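Long-range contact in polyprenyl synthetase (PDB 4KKM), which probably builds longer isoprenoid diphosphates by prenyl transfer, as a member of the metal-dependent FPP/GGPP synthase family: residues P193-R201 and K271-G279. Sequence-based numbering, arbitrary orientation.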
loop_
_atom_site.group_PDB
_atom_site.type_symbol
_atom_site.label_atom_id
_atom_site.label_comp_id
_atom_site.label_asym_id
_atom_site.label_seq_id
_atom_site.Cartn_x
_atom_site.Cartn_y
_atom_site.Cartn_z
ATOM N N PRO B 193 -23.966 -12.423 -16.697
ATOM C CA PRO B 193 -24.385 -12.144 -15.318
ATOM C C PRO B 193 -23.747 -13.119 -14.335
ATOM O O PRO B 193 -23.737 -14.321 -14.583
ATOM C CB PRO B 193 -25.903 -12.366 -15.359
ATOM C CG PRO B 193 -26.273 -12.280 -16.806
ATOM C CD PRO B 193 -25.095 -12.811 -17.555
ATOM N N PHE B 194 -23.216 -12.608 -13.234
ATOM C CA PHE B 194 -22.587 -13.472 -12.245
ATOM C C PHE B 194 -23.653 -14.255 -11.480
ATOM O O PHE B 194 -24.827 -13.893 -11.508
ATOM C CB PHE B 194 -21.714 -12.657 -11.292
ATOM C CG PHE B 194 -20.439 -12.162 -11.911
ATOM C CD1 PHE B 194 -20.169 -12.377 -13.251
ATOM C CD2 PHE B 194 -19.496 -11.504 -11.140
ATOM C CE1 PHE B 194 -18.989 -11.927 -13.820
ATOM C CE2 PHE B 194 -18.313 -11.059 -11.698
ATOM C CZ PHE B 194 -18.059 -11.268 -13.035
ATOM N N ASP B 195 -23.244 -15.339 -10.823
ATOM C CA ASP B 195 -24.169 -16.152 -10.043
ATOM C C ASP B 195 -24.029 -15.855 -8.558
ATOM O O ASP B 195 -23.188 -15.048 -8.151
ATOM C CB ASP B 195 -23.946 -17.648 -10.305
ATOM C CG ASP B 195 -22.523 -18.100 -9.982
ATOM O OD1 ASP B 195 -21.655 -17.242 -9.736
ATOM O OD2 ASP B 195 -22.267 -19.319 -9.991
ATOM N N LEU B 196 -24.850 -16.516 -7.750
ATOM C CA LEU B 196 -24.819 -16.298 -6.302
ATOM C C LEU B 196 -23.458 -16.593 -5.637
ATOM O O LEU B 196 -22.977 -15.785 -4.848
ATOM C CB LEU B 196 -25.964 -17.051 -5.607
ATOM C CG LEU B 196 -26.154 -16.714 -4.126
ATOM C CD1 LEU B 196 -26.460 -15.227 -3.957
ATOM C CD2 LEU B 196 -27.259 -17.576 -3.513
ATOM N N PRO B 197 -22.833 -17.751 -5.943
ATOM C CA PRO B 197 -21.483 -17.986 -5.410
ATOM C C PRO B 197 -20.462 -16.886 -5.739
ATOM O O PRO B 197 -19.638 -16.549 -4.887
ATOM C CB PRO B 197 -21.068 -19.293 -6.097
ATOM C CG PRO B 197 -22.350 -20.012 -6.305
ATOM C CD PRO B 197 -23.346 -18.940 -6.652
ATOM N N THR B 198 -20.509 -16.336 -6.949
ATOM C CA THR B 198 -19.505 -15.355 -7.353
ATOM C C THR B 198 -19.721 -13.991 -6.690
ATOM O O THR B 198 -18.764 -13.350 -6.253
ATOM C CB THR B 198 -19.426 -15.210 -8.899
ATOM O OG1 THR B 198 -19.152 -16.491 -9.483
ATOM C CG2 THR B 198 -18.326 -14.241 -9.296
ATOM N N ILE B 199 -20.968 -13.543 -6.594
ATOM C CA ILE B 199 -21.196 -12.249 -5.960
ATOM C C ILE B 199 -21.051 -12.371 -4.447
ATOM O O ILE B 199 -20.844 -11.380 -3.754
ATOM C CB ILE B 199 -22.562 -11.615 -6.326
ATOM C CG1 ILE B 199 -23.710 -12.413 -5.716
ATOM C CG2 ILE B 199 -22.717 -11.478 -7.856
ATOM C CD1 ILE B 199 -25.032 -11.661 -5.710
ATOM N N THR B 200 -21.150 -13.594 -3.944
ATOM C CA THR B 200 -20.872 -13.838 -2.539
ATOM C C THR B 200 -19.374 -13.676 -2.295
ATOM O O THR B 200 -18.964 -13.008 -1.347
ATOM C CB THR B 200 -21.370 -15.225 -2.085
ATOM O OG1 THR B 200 -22.798 -15.279 -2.213
ATOM C CG2 THR B 200 -20.999 -15.476 -0.630
ATOM N N ARG B 201 -18.556 -14.274 -3.160
ATOM C CA ARG B 201 -17.112 -14.089 -3.053
ATOM C C ARG B 201 -16.766 -12.626 -3.258
ATOM O O ARG B 201 -15.884 -12.092 -2.589
ATOM C CB ARG B 201 -16.344 -14.931 -4.075
ATOM C CG ARG B 201 -14.823 -14.846 -3.890
ATOM C CD ARG B 201 -14.049 -15.406 -5.078
ATOM N NE ARG B 201 -14.149 -16.860 -5.201
ATOM C CZ ARG B 201 -13.424 -17.725 -4.497
ATOM N NH1 ARG B 201 -12.550 -17.284 -3.600
ATOM N NH2 ARG B 201 -13.577 -19.031 -4.681
ATOM N N LYS B 271 -25.898 -5.601 -13.744
ATOM C CA LYS B 271 -25.100 -6.676 -13.174
ATOM C C LYS B 271 -25.890 -7.348 -12.060
ATOM O O LYS B 271 -26.747 -6.726 -11.435
ATOM C CB LYS B 271 -23.746 -6.167 -12.669
ATOM C CG LYS B 271 -23.798 -5.222 -11.476
ATOM C CD LYS B 271 -22.411 -4.633 -11.200
ATOM C CE LYS B 271 -22.362 -3.865 -9.886
ATOM N NZ LYS B 271 -21.024 -3.241 -9.654
ATOM N N ALA B 272 -25.612 -8.625 -11.830
ATOM C CA ALA B 272 -26.300 -9.379 -10.792
ATOM C C ALA B 272 -26.026 -8.810 -9.403
ATOM O O ALA B 272 -24.902 -8.420 -9.090
ATOM C CB ALA B 272 -25.901 -10.844 -10.851
ATOM N N THR B 273 -27.064 -8.774 -8.573
ATOM C CA THR B 273 -26.929 -8.361 -7.181
ATOM C C THR B 273 -27.640 -9.382 -6.307
ATOM O O THR B 273 -28.326 -10.268 -6.812
ATOM C CB THR B 273 -27.593 -6.999 -6.925
ATOM O OG1 THR B 273 -29.004 -7.108 -7.162
ATOM C CG2 THR B 273 -27.009 -5.932 -7.837
ATOM N N PHE B 274 -27.490 -9.257 -4.994
ATOM C CA PHE B 274 -28.224 -10.136 -4.094
ATOM C C PHE B 274 -29.729 -9.976 -4.286
ATOM O O PHE B 274 -30.487 -10.944 -4.190
ATOM C CB PHE B 274 -27.816 -9.898 -2.639
ATOM C CG PHE B 274 -26.442 -10.400 -2.322
ATOM C CD1 PHE B 274 -26.204 -11.762 -2.209
ATOM C CD2 PHE B 274 -25.385 -9.521 -2.146
ATOM C CE1 PHE B 274 -24.935 -12.241 -1.934
ATOM C CE2 PHE B 274 -24.116 -9.993 -1.862
ATOM C CZ PHE B 274 -23.893 -11.357 -1.757
ATOM N N LEU B 275 -30.155 -8.756 -4.597
ATOM C CA LEU B 275 -31.572 -8.487 -4.801
ATOM C C LEU B 275 -32.083 -9.147 -6.076
ATOM O O LEU B 275 -33.129 -9.793 -6.068
ATOM C CB LEU B 275 -31.842 -6.983 -4.852
ATOM C CG LEU B 275 -33.279 -6.640 -5.252
ATOM C CD1 LEU B 275 -34.263 -7.116 -4.188
ATOM C CD2 LEU B 275 -33.427 -5.158 -5.504
ATOM N N SER B 276 -31.341 -8.982 -7.169
ATOM C CA SER B 276 -31.755 -9.547 -8.449
ATOM C C SER B 276 -31.800 -11.068 -8.387
ATOM O O SER B 276 -32.685 -11.692 -8.969
ATOM C CB SER B 276 -30.839 -9.090 -9.591
ATOM O OG SER B 276 -29.516 -9.573 -9.427
ATOM N N LEU B 277 -30.843 -11.656 -7.677
ATOM C CA LEU B 277 -30.733 -13.111 -7.592
ATOM C C LEU B 277 -31.690 -13.739 -6.581
ATOM O O LEU B 277 -32.357 -14.722 -6.891
ATOM C CB LEU B 277 -29.295 -13.530 -7.283
ATOM C CG LEU B 277 -28.292 -13.214 -8.400
ATOM C CD1 LEU B 277 -26.882 -13.615 -7.988
ATOM C CD2 LEU B 277 -28.690 -13.906 -9.688
ATOM N N LEU B 278 -31.760 -13.176 -5.379
ATOM C CA LEU B 278 -32.585 -13.755 -4.317
ATOM C C LEU B 278 -34.054 -13.343 -4.408
ATOM O O LEU B 278 -34.943 -14.064 -3.949
ATOM C CB LEU B 278 -32.044 -13.361 -2.941
ATOM C CG LEU B 278 -30.618 -13.764 -2.552
ATOM C CD1 LEU B 278 -30.260 -13.173 -1.194
ATOM C CD2 LEU B 278 -30.442 -15.275 -2.545
ATOM N N GLY B 279 -34.305 -12.176 -4.982
ATOM C CA GLY B 279 -35.643 -11.615 -4.983
ATOM C C GLY B 279 -35.847 -10.812 -3.712
ATOM O O GLY B 279 -35.145 -11.023 -2.723
HETATM O O HOH W 1 -23.171 -9.636 -12.942
#
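Ile199 lays its terminal methyl over the face of the Phe274 ring, a CH-pi contact with CD1 3.8 Å from the ring centroid and 13° off the normal. With CG1 lodged between the backbone N and the carbonyl carbon (chi1 69°), Ile199 sends CD1 against Thr273 C and Phe274 N at the helix start, and the same methyl also meets Leu277 CD1 tip to tip at 3.5 Å. The Leu196 and Phe274 side chains cross at about a right angle, Leu196 CD1 lying 3.9 Å from Phe274 CD1, obliquely to the ring. Thr200 OG1, hydrogen-bonded to Leu196 O, approaches the ring edge near its plane. Were Phe274 reduced to alanine, the Ile199 methyl would probably lose its aromatic platform and Leu196 part of its packing surface. Side chains also meet backbone: Ala272 CB lies 3.3 Å from Phe194 O, and Leu277 CD1 3.5 Å from Leu196 N.

A water accepts from both Phe194 N (3.0 Å) and Ala272 N (2.9 Å), bridging the loops before the two helices. Each helix start is capped within its own segment: Asp195 OD1 accepts from Thr198 N, and Thr273 and Ser276 form a capping box.

This surface contact illustrates how a short helix, 274-278, packs its apolar side nearly antiparallel (157°) on the start of helix 196-206 in a mostly helical isoprenoid synthase fold. Phe274 also packs on helix 226-253, and Phe194 on helix 177-188.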